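Local coordinates for AHL synthase (Burkholderia glumae, PDB 3P2H), which probably makes N-acyl-homoserine lactone quorum-sensing signals from fatty acyl-ACP and S-adenosyl-L-methionine, and is captured here with an inhibitor and methylthioadenosine, at residues 158-163 with 171-176; 96-101 with 134-139. The protein carries 3 engineered substitutions. All coordinates share one frame; numbering follows the deposited sequence.

Contact 1: residues 158-163 with 171-176; sequences AHRAGA and MVVACW. With NOO (N-(3-oxocyclohex-1-en-1-yl)octanamide), chain C.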
loop_
_atom_site.group_PDB
_atom_site.type_symbol
_atom_site.label_atom_id
_atom_site.label_comp_id
_atom_site.label_asym_id
_atom_site.label_seq_id
_atom_site.Cartn_x
_atom_site.Cartn_y
_atom_site.Cartn_z
ATOM N N ALA A 158 8.268 -5.269 -10.647
ATOM C CA ALA A 158 7.910 -5.984 -9.439
ATOM C C ALA A 158 8.540 -7.373 -9.477
ATOM O O ALA A 158 8.623 -8.000 -10.537
ATOM C CB ALA A 158 6.396 -6.099 -9.338
ATOM N N HIS A 159 8.999 -7.842 -8.324
ATOM C CA HIS A 159 9.587 -9.169 -8.216
ATOM C C HIS A 159 9.339 -9.706 -6.813
ATOM O O HIS A 159 9.202 -8.947 -5.855
ATOM C CB HIS A 159 11.089 -9.167 -8.567
ATOM C CG HIS A 159 11.910 -8.188 -7.788
ATOM N ND1 HIS A 159 11.941 -6.841 -8.080
ATOM C CD2 HIS A 159 12.747 -8.364 -6.738
ATOM C CE1 HIS A 159 12.764 -6.231 -7.246
ATOM N NE2 HIS A 159 13.265 -7.132 -6.420
ATOM N N ARG A 160 9.280 -11.023 -6.699
ATOM C CA ARG A 160 8.988 -11.663 -5.427
ATOM C C ARG A 160 10.079 -11.641 -4.363
ATOM O O ARG A 160 11.269 -11.790 -4.661
ATOM C CB ARG A 160 8.531 -13.098 -5.693
ATOM C CG ARG A 160 7.239 -13.136 -6.483
ATOM C CD ARG A 160 6.745 -14.541 -6.753
ATOM N NE ARG A 160 5.416 -14.507 -7.356
ATOM C CZ ARG A 160 4.719 -15.582 -7.707
ATOM N NH1 ARG A 160 5.225 -16.794 -7.523
ATOM N NH2 ARG A 160 3.515 -15.439 -8.237
ATOM N N ALA A 161 9.653 -11.443 -3.118
ATOM C CA ALA A 161 10.559 -11.418 -1.970
ATOM C C ALA A 161 10.418 -12.736 -1.210
ATOM O O ALA A 161 11.136 -12.989 -0.244
ATOM C CB ALA A 161 10.219 -10.247 -1.049
ATOM N N GLY A 162 9.484 -13.569 -1.666
ATOM C CA GLY A 162 9.242 -14.865 -1.046
ATOM C C GLY A 162 8.336 -15.731 -1.910
ATOM O O GLY A 162 7.816 -15.273 -2.929
ATOM N N ALA A 163 8.144 -16.985 -1.512
ATOM C CA ALA A 163 7.292 -17.894 -2.269
ATOM C C ALA A 163 5.834 -17.600 -1.949
ATOM O O ALA A 163 5.510 -17.207 -0.834
ATOM C CB ALA A 163 7.628 -19.354 -1.912
ATOM N N MET A 171 -4.571 -16.309 -2.050
ATOM C CA MET A 171 -3.195 -16.424 -2.527
ATOM C C MET A 171 -2.495 -15.074 -2.484
ATOM O O MET A 171 -2.955 -14.110 -3.097
ATOM C CB MET A 171 -3.168 -16.966 -3.958
ATOM C CG MET A 171 -1.770 -17.327 -4.466
ATOM S SD MET A 171 -1.033 -18.780 -3.642
ATOM C CE MET A 171 -2.213 -20.030 -4.106
ATOM N N VAL A 172 -1.384 -15.010 -1.755
ATOM C CA VAL A 172 -0.607 -13.784 -1.624
ATOM C C VAL A 172 0.884 -14.086 -1.704
ATOM O O VAL A 172 1.303 -15.247 -1.664
ATOM C CB VAL A 172 -0.878 -13.076 -0.275
ATOM C CG1 VAL A 172 -2.374 -12.876 -0.075
ATOM C CG2 VAL A 172 -0.290 -13.895 0.865
ATOM N N VAL A 173 1.684 -13.034 -1.810
ATOM C CA VAL A 173 3.121 -13.193 -1.891
ATOM C C VAL A 173 3.819 -11.913 -1.469
ATOM O O VAL A 173 3.305 -10.819 -1.691
ATOM C CB VAL A 173 3.552 -13.560 -3.334
ATOM C CG1 VAL A 173 3.300 -12.383 -4.274
ATOM C CG2 VAL A 173 5.005 -13.970 -3.349
ATOM N N ALA A 174 4.977 -12.047 -0.832
ATOM C CA ALA A 174 5.739 -10.875 -0.424
ATOM C C ALA A 174 6.270 -10.334 -1.747
ATOM O O ALA A 174 6.875 -11.072 -2.524
ATOM C CB ALA A 174 6.877 -11.276 0.493
ATOM N N CYS A 175 6.050 -9.050 -2.003
ATOM C CA CYS A 175 6.452 -8.469 -3.278
ATOM C C CYS A 175 7.311 -7.213 -3.199
ATOM O O CYS A 175 7.071 -6.327 -2.372
ATOM C CB CYS A 175 5.178 -8.178 -4.086
ATOM S SG CYS A 175 5.344 -7.549 -5.782
ATOM N N TRP A 176 8.324 -7.163 -4.061
ATOM C CA TRP A 176 9.218 -6.018 -4.166
ATOM C C TRP A 176 8.774 -5.206 -5.379
ATOM O O TRP A 176 8.229 -5.756 -6.337
ATOM C CB TRP A 176 10.662 -6.435 -4.477
ATOM C CG TRP A 176 11.476 -7.085 -3.411
ATOM C CD1 TRP A 176 11.869 -8.391 -3.367
ATOM C CD2 TRP A 176 12.110 -6.439 -2.299
ATOM N NE1 TRP A 176 12.714 -8.598 -2.304
ATOM C CE2 TRP A 176 12.878 -7.417 -1.629
ATOM C CE3 TRP A 176 12.106 -5.127 -1.806
ATOM C CZ2 TRP A 176 13.637 -7.126 -0.488
ATOM C CZ3 TRP A 176 12.864 -4.835 -0.670
ATOM C CH2 TRP A 176 13.617 -5.834 -0.027
HETATM C C1 NOO C . -6.564 -6.109 -3.313
HETATM O O1 NOO C . -6.744 -6.773 -4.328
HETATM C C2 NOO C . -5.175 -5.850 -2.743
HETATM C C3 NOO C . -4.953 -5.671 -1.371
HETATM C C4 NOO C . -6.193 -5.524 -0.465
HETATM C C5 NOO C . -7.454 -4.881 -1.168
HETATM C C6 NOO C . -7.794 -5.528 -2.546
HETATM N N7 NOO C . -3.646 -5.622 -0.725
HETATM C C8 NOO C . -3.045 -4.801 0.265
HETATM O O8 NOO C . -3.539 -4.556 1.362
HETATM C C9 NOO C . -1.670 -4.153 -0.012
HETATM C C10 NOO C . -0.818 -4.617 -1.221
HETATM C C11 NOO C . 0.688 -4.407 -0.908
HETATM C C12 NOO C . 1.486 -3.918 -2.129
HETATM C C13 NOO C . 2.996 -3.842 -1.812
HETATM C C14 NOO C . 3.853 -4.129 -3.059
HETATM C C15 NOO C . 5.333 -3.827 -2.809
HETATM O O HOH W 1 5.981 -14.645 0.127
#
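His159 and Trp176 pack through an aliphatic carbon instead of a full ring stack: Trp176 CB sits over one imidazole face, 3.5 Å from the centroid of the His159 ring. The indole is slid aside, its five-membered ring tilted 22° from the imidazole with little overlap. In His159, chi1 54° sets CG between the backbone N and the carbonyl carbon, and the ring begins there on the side of Trp176. The two residues form an antiparallel hydrogen-bonded pair, with Trp176 N giving the shorter bond, 2.7 Å to His159 O. Ala161 N extends the pairing by an almost straight bond (175°) to Ala174 O. The Ala161 methyl comes in obliquely by the pyrrole side, CB 3.2 Å from Trp176 NE1, while Arg160 O meets the indole edge in its plane. Past Ala161, segment 158-163 is loop and draws away, a water bridging Ala174 N and Ala163 O; Gly162 N is buried without a partner. On the other face, the extended Arg160 chain crosses Val173 CG2 to a salt bridge with Glu148. Cys175 O lies 3.1 Å from terminal C15 of the inhibitor, so its strand in the acetyltransferase-like sheet borders the end of that pocket, probably also the substrate acyl chain's.

Contact 2: residues 96-101 with 134-139; sequences HVWELS and RGARQL. With NOO (N-(3-oxocyclohex-1-en-1-yl)octanamide), chain C.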
loop_
_atom_site.group_PDB
_atom_site.type_symbol
_atom_site.label_atom_id
_atom_site.label_comp_id
_atom_site.label_asym_id
_atom_site.label_seq_id
_atom_site.Cartn_x
_atom_site.Cartn_y
_atom_site.Cartn_z
ATOM N N HIS A 96 16.276 3.028 2.429
ATOM C CA HIS A 96 15.959 2.876 1.013
ATOM C C HIS A 96 14.764 1.980 0.732
ATOM O O HIS A 96 14.413 1.773 -0.427
ATOM C CB HIS A 96 17.168 2.335 0.243
ATOM C CG HIS A 96 18.355 3.248 0.254
ATOM N ND1 HIS A 96 18.246 4.613 0.412
ATOM C CD2 HIS A 96 19.674 2.995 0.081
ATOM C CE1 HIS A 96 19.444 5.161 0.335
ATOM N NE2 HIS A 96 20.329 4.202 0.135
ATOM N N VAL A 97 14.150 1.435 1.780
ATOM C CA VAL A 97 12.994 0.560 1.609
ATOM C C VAL A 97 11.808 0.994 2.474
ATOM O O VAL A 97 11.952 1.220 3.676
ATOM C CB VAL A 97 13.328 -0.907 1.960
ATOM C CG1 VAL A 97 12.103 -1.783 1.746
ATOM C CG2 VAL A 97 14.476 -1.406 1.110
ATOM N N TRP A 98 10.644 1.108 1.843
ATOM C CA TRP A 98 9.408 1.484 2.526
ATOM C C TRP A 98 8.395 0.374 2.268
ATOM O O TRP A 98 8.450 -0.280 1.230
ATOM C CB TRP A 98 8.857 2.810 1.979
ATOM C CG TRP A 98 9.447 4.037 2.614
ATOM C CD1 TRP A 98 10.763 4.402 2.630
ATOM C CD2 TRP A 98 8.741 5.052 3.339
ATOM N NE1 TRP A 98 10.919 5.581 3.324
ATOM C CE2 TRP A 98 9.693 5.999 3.771
ATOM C CE3 TRP A 98 7.394 5.250 3.669
ATOM C CZ2 TRP A 98 9.344 7.128 4.517
ATOM C CZ3 TRP A 98 7.044 6.375 4.414
ATOM C CH2 TRP A 98 8.018 7.297 4.829
ATOM N N GLU A 99 7.482 0.160 3.209
ATOM C CA GLU A 99 6.470 -0.873 3.045
ATOM C C GLU A 99 5.139 -0.309 2.576
ATOM O O GLU A 99 4.630 0.667 3.134
ATOM C CB GLU A 99 6.220 -1.633 4.350
ATOM C CG GLU A 99 5.109 -2.670 4.194
ATOM C CD GLU A 99 4.565 -3.177 5.511
ATOM O OE1 GLU A 99 4.117 -2.345 6.320
ATOM O OE2 GLU A 99 4.575 -4.405 5.732
ATOM N N LEU A 100 4.575 -0.944 1.556
ATOM C CA LEU A 100 3.284 -0.542 1.017
ATOM C C LEU A 100 2.263 -1.547 1.535
ATOM O O LEU A 100 2.429 -2.747 1.342
ATOM C CB LEU A 100 3.316 -0.573 -0.514
ATOM C CG LEU A 100 2.011 -0.217 -1.234
ATOM C CD1 LEU A 100 1.588 1.196 -0.864
ATOM C CD2 LEU A 100 2.203 -0.341 -2.744
ATOM N N SER A 101 1.228 -1.062 2.215
ATOM C CA SER A 101 0.187 -1.942 2.741
ATOM C C SER A 101 -1.196 -1.312 2.567
ATOM O O SER A 101 -1.310 -0.190 2.086
ATOM C CB SER A 101 0.434 -2.250 4.222
ATOM O OG SER A 101 0.492 -1.063 4.988
ATOM N N ARG A 134 10.888 10.548 -0.526
ATOM C CA ARG A 134 11.297 10.357 0.858
ATOM C C ARG A 134 12.581 9.540 0.935
ATOM O O ARG A 134 13.010 9.146 2.023
ATOM C CB ARG A 134 10.186 9.655 1.641
ATOM C CG ARG A 134 8.914 10.481 1.778
ATOM C CD ARG A 134 9.193 11.744 2.560
ATOM N NE ARG A 134 9.277 11.477 3.993
ATOM C CZ ARG A 134 8.234 11.521 4.815
ATOM N NH1 ARG A 134 7.033 11.829 4.341
ATOM N NH2 ARG A 134 8.391 11.254 6.106
ATOM N N GLY A 135 13.177 9.273 -0.226
ATOM C CA GLY A 135 14.421 8.527 -0.271
ATOM C C GLY A 135 14.341 7.031 -0.520
ATOM O O GLY A 135 15.367 6.357 -0.523
ATOM N N ALA A 136 13.143 6.499 -0.731
ATOM C CA ALA A 136 13.001 5.069 -0.968
ATOM C C ALA A 136 13.454 4.674 -2.370
ATOM O O ALA A 136 13.200 5.392 -3.344
ATOM C CB ALA A 136 11.556 4.643 -0.758
ATOM N N ARG A 137 14.127 3.531 -2.464
ATOM C CA ARG A 137 14.596 3.010 -3.743
ATOM C C ARG A 137 13.817 1.738 -4.081
ATOM O O ARG A 137 13.872 1.237 -5.204
ATOM C CB ARG A 137 16.097 2.731 -3.678
ATOM C CG ARG A 137 16.908 4.015 -3.568
ATOM C CD ARG A 137 18.382 3.773 -3.299
ATOM N NE ARG A 137 19.118 5.041 -3.314
ATOM C CZ ARG A 137 20.436 5.145 -3.177
ATOM N NH1 ARG A 137 21.179 4.060 -3.007
ATOM N NH2 ARG A 137 21.017 6.338 -3.236
ATOM N N GLN A 138 13.084 1.232 -3.093
ATOM C CA GLN A 138 12.260 0.038 -3.259
ATOM C C GLN A 138 11.071 0.048 -2.309
ATOM O O GLN A 138 11.105 0.676 -1.246
ATOM C CB GLN A 138 13.057 -1.232 -2.963
ATOM C CG GLN A 138 14.119 -1.614 -3.964
ATOM C CD GLN A 138 14.882 -2.838 -3.501
ATOM O OE1 GLN A 138 15.534 -2.811 -2.463
ATOM N NE2 GLN A 138 14.790 -3.919 -4.257
ATOM N N LEU A 139 10.017 -0.652 -2.717
ATOM C CA LEU A 139 8.831 -0.817 -1.897
ATOM C C LEU A 139 8.731 -2.322 -1.674
ATOM O O LEU A 139 9.137 -3.114 -2.531
ATOM C CB LEU A 139 7.570 -0.341 -2.618
ATOM C CG LEU A 139 7.413 1.144 -2.926
ATOM C CD1 LEU A 139 6.079 1.352 -3.607
ATOM C CD2 LEU A 139 7.496 1.961 -1.652
HETATM C C1 NOO C . -6.564 -6.109 -3.313
HETATM O O1 NOO C . -6.744 -6.773 -4.328
HETATM C C2 NOO C . -5.175 -5.850 -2.743
HETATM C C3 NOO C . -4.953 -5.671 -1.371
HETATM C C4 NOO C . -6.193 -5.524 -0.465
HETATM C C5 NOO C . -7.454 -4.881 -1.168
HETATM C C6 NOO C . -7.794 -5.528 -2.546
HETATM N N7 NOO C . -3.646 -5.622 -0.725
HETATM C C8 NOO C . -3.045 -4.801 0.265
HETATM O O8 NOO C . -3.539 -4.556 1.362
HETATM C C9 NOO C . -1.670 -4.153 -0.012
HETATM C C10 NOO C . -0.818 -4.617 -1.221
HETATM C C11 NOO C . 0.688 -4.407 -0.908
HETATM C C12 NOO C . 1.486 -3.918 -2.129
HETATM C C13 NOO C . 2.996 -3.842 -1.812
HETATM C C14 NOO C . 3.853 -4.129 -3.059
HETATM C C15 NOO C . 5.333 -3.827 -2.809
HETATM O O HOH W 2 13.533 6.952 3.344
#
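CG stands anti to the carbonyl carbon in both His96 (chi1 -63°) and Arg137 (chi1 -68°), and with the arginine chain extended from CG to NE the two side chains run alongside each other. They meet at the start of the two parallel strands of a beta-alpha-beta unit, the second of which follows helix 120-133, ended by a Schellman motif with Gly135 as its positive-phi C-prime residue. The guanidinium of Arg137 stacks on the imidazole of His96, the two planes 17° from parallel and their centres 3.8 Å apart, and Arg137 CD stands over the middle of that ring, 3.6 Å from its centroid. His96 ND1 also makes a weak hydrogen bond to Gly135 O. The backbone beneath is gripped twice: His96 O accepts from Arg137 N at 2.7 Å and from Gln138 N at 3.0 Å. Parallel pairing then takes over, with Trp98 N bonded to Gln138 O at 3.2 Å.

On the helix side of the sheet the indole covers the turn. Ala136 CB packs 3.5 Å from Trp98 CD1, and Arg134, whose bent chain leads to a salt bridge with Glu7, brings CB against Trp98 CZ2. Further along, Leu139 CD2 touches Trp98 CB, while Leu100 and Leu139 both contact the octanoyl chain of the inhibitor. At the indole edge, in the ring plane, one water accepts from Trp98 NE1 at 3.0 Å and donates to Arg134 O at 2.6 Å.

In the fold
From the N terminus, contact 2 is met first: strand 97-105 leads through a segment that is not modelled (107-116) and helix 120-133 to strand 138-144, which returns parallel beside it and closes the crossover. Helix 145-154 follows, and contact 1 then closes a much shorter excursion from strand 157-160 through 165-167 to strand 170-178. The contacts are in series, neither nested nor crossed, with centres about 15 Å apart. They join in one sheet because strand 170-178 runs antiparallel alongside 138-144. Trp176 of contact 1 spans the seam, touching Val97, Gln138 and Leu139 of contact 2, and both contacts touch the same inhibitor molecule.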